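Local coordinates for DUF5751 domain-containing protein (Sulfolobus tokodaii, PDB 2RBG), which is of unknown function and belongs to the DUF5751 family, adopting an alpha/beta fold built on a five-stranded parallel sheet, at residues A[36-50]-A[64-78]. Sequence-based numbering, arbitrary orientation.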
loop_
_atom_site.group_PDB
_atom_site.type_symbol
_atom_site.label_atom_id
_atom_site.label_comp_id
_atom_site.label_asym_id
_atom_site.label_seq_id
_atom_site.Cartn_x
_atom_site.Cartn_y
_atom_site.Cartn_z
ATOM N N THR A 36 -10.153 -8.850 -16.460
ATOM C CA THR A 36 -9.527 -9.375 -15.258
ATOM C C THR A 36 -10.220 -10.669 -14.876
ATOM O O THR A 36 -11.429 -10.820 -15.069
ATOM C CB THR A 36 -9.613 -8.386 -14.062
ATOM O OG1 THR A 36 -8.933 -8.947 -12.930
ATOM C CG2 THR A 36 -11.065 -8.112 -13.682
ATOM N N THR A 37 -9.442 -11.621 -14.380
ATOM C CA THR A 37 -10.002 -12.888 -13.936
ATOM C C THR A 37 -9.828 -12.832 -12.424
ATOM O O THR A 37 -8.708 -12.861 -11.906
ATOM C CB THR A 37 -9.260 -14.095 -14.568
ATOM O OG1 THR A 37 -9.794 -15.312 -14.033
ATOM C CG2 THR A 37 -7.766 -14.024 -14.309
ATOM N N ILE A 38 -10.955 -12.703 -11.733
ATOM C CA ILE A 38 -10.986 -12.569 -10.282
ATOM C C ILE A 38 -11.163 -13.891 -9.551
ATOM O O ILE A 38 -12.108 -14.637 -9.812
ATOM C CB ILE A 38 -12.119 -11.613 -9.872
ATOM C CG1 ILE A 38 -11.986 -10.304 -10.653
ATOM C CG2 ILE A 38 -12.080 -11.353 -8.374
ATOM C CD1 ILE A 38 -13.151 -9.357 -10.471
ATOM N N ASN A 39 -10.253 -14.161 -8.622
ATOM C CA ASN A 39 -10.282 -15.390 -7.838
ATOM C C ASN A 39 -10.460 -15.044 -6.373
ATOM O O ASN A 39 -9.593 -14.422 -5.757
ATOM C CB ASN A 39 -8.987 -16.164 -8.060
ATOM C CG ASN A 39 -8.878 -16.693 -9.471
ATOM O OD1 ASN A 39 -9.369 -17.780 -9.780
ATOM N ND2 ASN A 39 -8.257 -15.915 -10.345
ATOM N N VAL A 40 -11.593 -15.461 -5.824
ATOM C CA VAL A 40 -11.944 -15.175 -4.445
ATOM C C VAL A 40 -11.861 -16.420 -3.577
ATOM O O VAL A 40 -12.508 -17.426 -3.858
ATOM C CB VAL A 40 -13.377 -14.615 -4.365
ATOM C CG1 VAL A 40 -13.663 -14.101 -2.962
ATOM C CG2 VAL A 40 -13.564 -13.520 -5.405
ATOM N N PHE A 41 -11.062 -16.342 -2.520
ATOM C CA PHE A 41 -10.899 -17.458 -1.600
ATOM C C PHE A 41 -11.810 -17.161 -0.420
ATOM O O PHE A 41 -11.486 -16.361 0.456
ATOM C CB PHE A 41 -9.427 -17.552 -1.214
ATOM C CG PHE A 41 -8.529 -17.766 -2.399
ATOM C CD1 PHE A 41 -8.363 -19.039 -2.942
ATOM C CD2 PHE A 41 -7.929 -16.682 -3.037
ATOM C CE1 PHE A 41 -7.620 -19.229 -4.104
ATOM C CE2 PHE A 41 -7.182 -16.862 -4.201
ATOM C CZ PHE A 41 -7.029 -18.141 -4.736
ATOM N N THR A 42 -12.972 -17.810 -0.431
ATOM C CA THR A 42 -13.989 -17.587 0.586
ATOM C C THR A 42 -14.881 -18.815 0.728
ATOM O O THR A 42 -14.835 -19.723 -0.096
ATOM C CB THR A 42 -14.867 -16.384 0.172
ATOM O OG1 THR A 42 -15.888 -16.157 1.148
ATOM C CG2 THR A 42 -15.518 -16.653 -1.182
ATOM N N GLU A 43 -15.698 -18.831 1.777
ATOM C CA GLU A 43 -16.622 -19.937 2.010
ATOM C C GLU A 43 -18.025 -19.525 1.570
ATOM O O GLU A 43 -18.961 -20.323 1.604
ATOM C CB GLU A 43 -16.635 -20.316 3.494
ATOM C CG GLU A 43 -15.288 -20.774 4.037
ATOM C CD GLU A 43 -14.723 -21.963 3.278
ATOM O OE1 GLU A 43 -15.456 -22.960 3.109
ATOM O OE2 GLU A 43 -13.548 -21.902 2.853
ATOM N N ILE A 44 -18.157 -18.271 1.148
ATOM C CA ILE A 44 -19.437 -17.728 0.705
ATOM C C ILE A 44 -19.818 -18.268 -0.678
ATOM O O ILE A 44 -18.951 -18.673 -1.451
ATOM C CB ILE A 44 -19.366 -16.181 0.670
ATOM C CG1 ILE A 44 -20.727 -15.581 1.011
ATOM C CG2 ILE A 44 -18.891 -15.704 -0.696
ATOM C CD1 ILE A 44 -20.688 -14.075 1.189
ATOM N N GLN A 45 -21.115 -18.278 -0.986
ATOM C CA GLN A 45 -21.590 -18.768 -2.281
ATOM C C GLN A 45 -21.594 -17.673 -3.342
ATOM O O GLN A 45 -21.712 -16.489 -3.026
ATOM C CB GLN A 45 -22.998 -19.354 -2.145
ATOM C CG GLN A 45 -23.053 -20.685 -1.413
ATOM C CD GLN A 45 -22.363 -21.799 -2.179
ATOM O OE1 GLN A 45 -22.724 -22.099 -3.316
ATOM N NE2 GLN A 45 -21.365 -22.417 -1.556
ATOM N N TYR A 46 -21.475 -18.086 -4.600
ATOM C CA TYR A 46 -21.442 -17.168 -5.733
ATOM C C TYR A 46 -22.545 -16.112 -5.694
ATOM O O TYR A 46 -22.267 -14.915 -5.709
ATOM C CB TYR A 46 -21.552 -17.948 -7.044
ATOM C CG TYR A 46 -21.214 -17.131 -8.271
ATOM C CD1 TYR A 46 -19.887 -16.933 -8.652
ATOM C CD2 TYR A 46 -22.214 -16.535 -9.038
ATOM C CE1 TYR A 46 -19.562 -16.162 -9.764
ATOM C CE2 TYR A 46 -21.899 -15.757 -10.154
ATOM C CZ TYR A 46 -20.570 -15.576 -10.509
ATOM O OH TYR A 46 -20.245 -14.805 -11.603
ATOM N N GLN A 47 -23.795 -16.562 -5.652
ATOM C CA GLN A 47 -24.931 -15.648 -5.638
ATOM C C GLN A 47 -24.917 -14.632 -4.503
ATOM O O GLN A 47 -25.310 -13.482 -4.698
ATOM C CB GLN A 47 -26.242 -16.436 -5.611
ATOM C CG GLN A 47 -26.504 -17.216 -6.889
ATOM C CD GLN A 47 -26.313 -16.368 -8.135
ATOM O OE1 GLN A 47 -26.869 -15.273 -8.249
ATOM N NE2 GLN A 47 -25.524 -16.871 -9.079
ATOM N N GLU A 48 -24.475 -15.045 -3.319
ATOM C CA GLU A 48 -24.420 -14.123 -2.192
ATOM C C GLU A 48 -23.348 -13.067 -2.437
ATOM O O GLU A 48 -23.543 -11.891 -2.134
ATOM C CB GLU A 48 -24.135 -14.871 -0.886
ATOM C CG GLU A 48 -23.871 -13.941 0.294
ATOM C CD GLU A 48 -24.028 -14.621 1.641
ATOM O OE1 GLU A 48 -23.559 -15.770 1.796
ATOM O OE2 GLU A 48 -24.613 -13.999 2.552
ATOM N N LEU A 49 -22.217 -13.488 -2.993
ATOM C CA LEU A 49 -21.136 -12.555 -3.280
ATOM C C LEU A 49 -21.588 -11.527 -4.308
ATOM O O LEU A 49 -21.447 -10.324 -4.100
ATOM C CB LEU A 49 -19.908 -13.294 -3.818
ATOM C CG LEU A 49 -18.783 -12.375 -4.309
ATOM C CD1 LEU A 49 -18.261 -11.534 -3.149
ATOM C CD2 LEU A 49 -17.664 -13.205 -4.916
ATOM N N VAL A 50 -22.125 -12.014 -5.423
ATOM C CA VAL A 50 -22.594 -11.143 -6.494
ATOM C C VAL A 50 -23.600 -10.127 -5.969
ATOM O O VAL A 50 -23.679 -9.005 -6.465
ATOM C CB VAL A 50 -23.246 -11.963 -7.627
ATOM C CG1 VAL A 50 -23.718 -11.039 -8.734
ATOM C CG2 VAL A 50 -22.246 -12.977 -8.172
ATOM N N GLY A 64 -14.440 -6.298 -18.486
ATOM C CA GLY A 64 -14.825 -7.685 -18.654
ATOM C C GLY A 64 -14.179 -8.470 -17.533
ATOM O O GLY A 64 -13.010 -8.257 -17.221
ATOM N N TYR A 65 -14.921 -9.374 -16.912
ATOM C CA TYR A 65 -14.341 -10.140 -15.824
ATOM C C TYR A 65 -14.924 -11.535 -15.717
ATOM O O TYR A 65 -16.008 -11.819 -16.228
ATOM C CB TYR A 65 -14.562 -9.404 -14.495
ATOM C CG TYR A 65 -15.973 -9.541 -13.962
ATOM C CD1 TYR A 65 -16.364 -10.685 -13.262
ATOM C CD2 TYR A 65 -16.931 -8.561 -14.207
ATOM C CE1 TYR A 65 -17.673 -10.853 -12.826
ATOM C CE2 TYR A 65 -18.248 -8.718 -13.775
ATOM C CZ TYR A 65 -18.610 -9.869 -13.086
ATOM O OH TYR A 65 -19.907 -10.043 -12.661
ATOM N N GLU A 66 -14.170 -12.402 -15.054
ATOM C CA GLU A 66 -14.586 -13.767 -14.790
ATOM C C GLU A 66 -14.450 -13.848 -13.281
ATOM O O GLU A 66 -13.536 -13.252 -12.708
ATOM C CB GLU A 66 -13.652 -14.780 -15.452
ATOM C CG GLU A 66 -13.754 -14.843 -16.963
ATOM C CD GLU A 66 -12.990 -16.021 -17.541
ATOM O OE1 GLU A 66 -11.769 -16.118 -17.296
ATOM O OE2 GLU A 66 -13.614 -16.850 -18.238
ATOM N N LEU A 67 -15.363 -14.563 -12.638
ATOM C CA LEU A 67 -15.334 -14.691 -11.190
ATOM C C LEU A 67 -15.289 -16.157 -10.774
ATOM O O LEU A 67 -16.131 -16.957 -11.183
ATOM C CB LEU A 67 -16.572 -14.011 -10.593
ATOM C CG LEU A 67 -16.736 -13.996 -9.073
ATOM C CD1 LEU A 67 -15.563 -13.270 -8.432
ATOM C CD2 LEU A 67 -18.046 -13.308 -8.716
ATOM N N PHE A 68 -14.291 -16.498 -9.966
ATOM C CA PHE A 68 -14.117 -17.857 -9.472
ATOM C C PHE A 68 -13.982 -17.827 -7.958
ATOM O O PHE A 68 -13.185 -17.064 -7.412
ATOM C CB PHE A 68 -12.859 -18.487 -10.077
ATOM C CG PHE A 68 -12.931 -18.679 -11.561
ATOM C CD1 PHE A 68 -13.684 -19.712 -12.107
ATOM C CD2 PHE A 68 -12.261 -17.814 -12.418
ATOM C CE1 PHE A 68 -13.770 -19.883 -13.486
ATOM C CE2 PHE A 68 -12.340 -17.975 -13.800
ATOM C CZ PHE A 68 -13.095 -19.011 -14.336
ATOM N N LEU A 69 -14.773 -18.649 -7.281
ATOM C CA LEU A 69 -14.707 -18.724 -5.828
ATOM C C LEU A 69 -14.068 -20.048 -5.437
ATOM O O LEU A 69 -14.390 -21.095 -6.004
ATOM C CB LEU A 69 -16.104 -18.616 -5.211
ATOM C CG LEU A 69 -16.709 -17.211 -5.123
ATOM C CD1 LEU A 69 -16.829 -16.605 -6.512
ATOM C CD2 LEU A 69 -18.072 -17.288 -4.452
ATOM N N TRP A 70 -13.151 -19.988 -4.477
ATOM C CA TRP A 70 -12.450 -21.170 -4.007
ATOM C C TRP A 70 -12.456 -21.273 -2.494
ATOM O O TRP A 70 -12.186 -20.297 -1.799
ATOM C CB TRP A 70 -10.986 -21.145 -4.449
ATOM C CG TRP A 70 -10.780 -20.890 -5.895
ATOM C CD1 TRP A 70 -10.376 -19.721 -6.478
ATOM C CD2 TRP A 70 -10.956 -21.831 -6.952
ATOM N NE1 TRP A 70 -10.285 -19.883 -7.843
ATOM C CE2 TRP A 70 -10.636 -21.168 -8.159
ATOM C CE3 TRP A 70 -11.351 -23.173 -6.999
ATOM C CZ2 TRP A 70 -10.700 -21.807 -9.401
ATOM C CZ3 TRP A 70 -11.416 -23.807 -8.237
ATOM C CH2 TRP A 70 -11.091 -23.122 -9.419
ATOM N N LYS A 71 -12.773 -22.454 -1.979
ATOM C CA LYS A 71 -12.719 -22.647 -0.542
ATOM C C LYS A 71 -11.216 -22.780 -0.324
ATOM O O LYS A 71 -10.497 -23.186 -1.235
ATOM C CB LYS A 71 -13.444 -23.930 -0.140
ATOM C CG LYS A 71 -14.950 -23.855 -0.321
ATOM C CD LYS A 71 -15.631 -25.116 0.185
ATOM C CE LYS A 71 -17.144 -24.988 0.113
ATOM N NZ LYS A 71 -17.613 -24.726 -1.276
ATOM N N LYS A 72 -10.731 -22.431 0.861
ATOM C CA LYS A 72 -9.299 -22.506 1.120
ATOM C C LYS A 72 -8.684 -23.867 0.788
ATOM O O LYS A 72 -7.504 -23.955 0.452
ATOM C CB LYS A 72 -9.017 -22.122 2.575
ATOM C CG LYS A 72 -9.395 -20.677 2.880
ATOM C CD LYS A 72 -9.099 -20.289 4.317
ATOM C CE LYS A 72 -9.502 -18.845 4.576
ATOM N NZ LYS A 72 -9.252 -18.437 5.984
ATOM N N ASN A 73 -9.490 -24.920 0.859
ATOM C CA ASN A 73 -9.010 -26.265 0.563
ATOM C C ASN A 73 -8.957 -26.547 -0.941
ATOM O O ASN A 73 -8.497 -27.607 -1.364
ATOM C CB ASN A 73 -9.907 -27.300 1.250
ATOM C CG ASN A 73 -11.333 -27.274 0.727
ATOM O OD1 ASN A 73 -11.588 -27.612 -0.429
ATOM N ND2 ASN A 73 -12.272 -26.872 1.578
ATOM N N GLU A 74 -9.421 -25.595 -1.745
ATOM C CA GLU A 74 -9.428 -25.764 -3.197
ATOM C C GLU A 74 -8.344 -24.943 -3.890
ATOM O O GLU A 74 -8.340 -24.814 -5.116
ATOM C CB GLU A 74 -10.796 -25.382 -3.764
ATOM C CG GLU A 74 -11.954 -26.178 -3.181
ATOM C CD GLU A 74 -13.294 -25.760 -3.753
ATOM O OE1 GLU A 74 -13.564 -24.542 -3.808
ATOM O OE2 GLU A 74 -14.083 -26.645 -4.140
ATOM N N VAL A 75 -7.424 -24.392 -3.107
ATOM C CA VAL A 75 -6.349 -23.592 -3.678
ATOM C C VAL A 75 -5.565 -24.395 -4.712
ATOM O O VAL A 75 -5.058 -23.837 -5.688
ATOM C CB VAL A 75 -5.377 -23.090 -2.590
ATOM C CG1 VAL A 75 -4.271 -22.248 -3.227
ATOM C CG2 VAL A 75 -6.134 -22.263 -1.565
ATOM N N ASP A 76 -5.466 -25.706 -4.517
ATOM C CA ASP A 76 -4.728 -26.519 -5.477
ATOM C C ASP A 76 -5.382 -26.529 -6.861
ATOM O O ASP A 76 -4.686 -26.593 -7.873
ATOM C CB ASP A 76 -4.526 -27.950 -4.947
ATOM C CG ASP A 76 -5.829 -28.677 -4.644
ATOM O OD1 ASP A 76 -6.914 -28.058 -4.660
ATOM O OD2 ASP A 76 -5.753 -29.894 -4.370
ATOM N N ILE A 77 -6.710 -26.450 -6.909
ATOM C CA ILE A 77 -7.413 -26.431 -8.192
ATOM C C ILE A 77 -7.133 -25.082 -8.860
ATOM O O ILE A 77 -6.894 -25.007 -10.066
ATOM C CB ILE A 77 -8.937 -26.598 -8.008
ATOM C CG1 ILE A 77 -9.240 -27.927 -7.307
ATOM C CG2 ILE A 77 -9.630 -26.561 -9.366
ATOM C CD1 ILE A 77 -10.694 -28.091 -6.904
ATOM N N PHE A 78 -7.165 -24.020 -8.064
ATOM C CA PHE A 78 -6.883 -22.686 -8.576
ATOM C C PHE A 78 -5.502 -22.646 -9.230
ATOM O O PHE A 78 -5.347 -22.175 -10.357
ATOM C CB PHE A 78 -6.934 -21.660 -7.443
ATOM C CG PHE A 78 -6.131 -20.423 -7.722
ATOM C CD1 PHE A 78 -6.540 -19.515 -8.692
ATOM C CD2 PHE A 78 -4.931 -20.200 -7.053
ATOM C CE1 PHE A 78 -5.758 -18.402 -8.998
ATOM C CE2 PHE A 78 -4.143 -19.089 -7.353
ATOM C CZ PHE A 78 -4.559 -18.191 -8.327
#
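Asn39 and Trp70 join side chains across two neighbouring parallel strands, 36-41 and 64-70. The strands belong to the five-stranded parallel sheet of an alpha/beta fold, with 64-70 at one border within the chain. Helix 46-50, on the crossover between them, packs on one face of the sheet. Helix 75-78 follows the second strand onto the other face.

On that second face the Asn39 and Trp70 side chains run side by side, amide and indole planes only 13° apart. Trp70 NE1 gives a straight hydrogen bond to a lone pair of Asn39 OD1, 3.0 Å away. Asn39 CG lies beside its own backbone N (chi1 -68°), which directs the amide along the indole edge. The Phe78 side chain crosses that of Asn39 at about a right angle, its CE1 near Asn39 CG. It also offers a ring face to the edge of Phe41 in a T-shaped pair, with planes at 85°. Phe41 CE1 meets Trp70 CD1 at 3.7 Å, but these two rings barely overlap. Replacing Trp70 by an alanine would probably leave Asn39 OD1 without this donor and open a gap beside Phe41 and Phe78.

On the opposite face the contact is largely apolar, with leucine and valine branches against the Tyr46 ring. Leu67 CD1 rests on Val40 CG2 at 3.6 Å, while its CD2 branch turns to Tyr46 CE1 and Leu49. Leu69 sends CD1 to Tyr46 CD1, 3.7 Å away. Phe17 of helix 17-31 touches Val40 and Leu49.

Backbone hydrogen bonds join the strands from Thr36 to Thr42, just past the first strand. Beyond the strand ends lies a weak hydrogen bond, 3.5 Å from Lys72 N to Glu43 OE2.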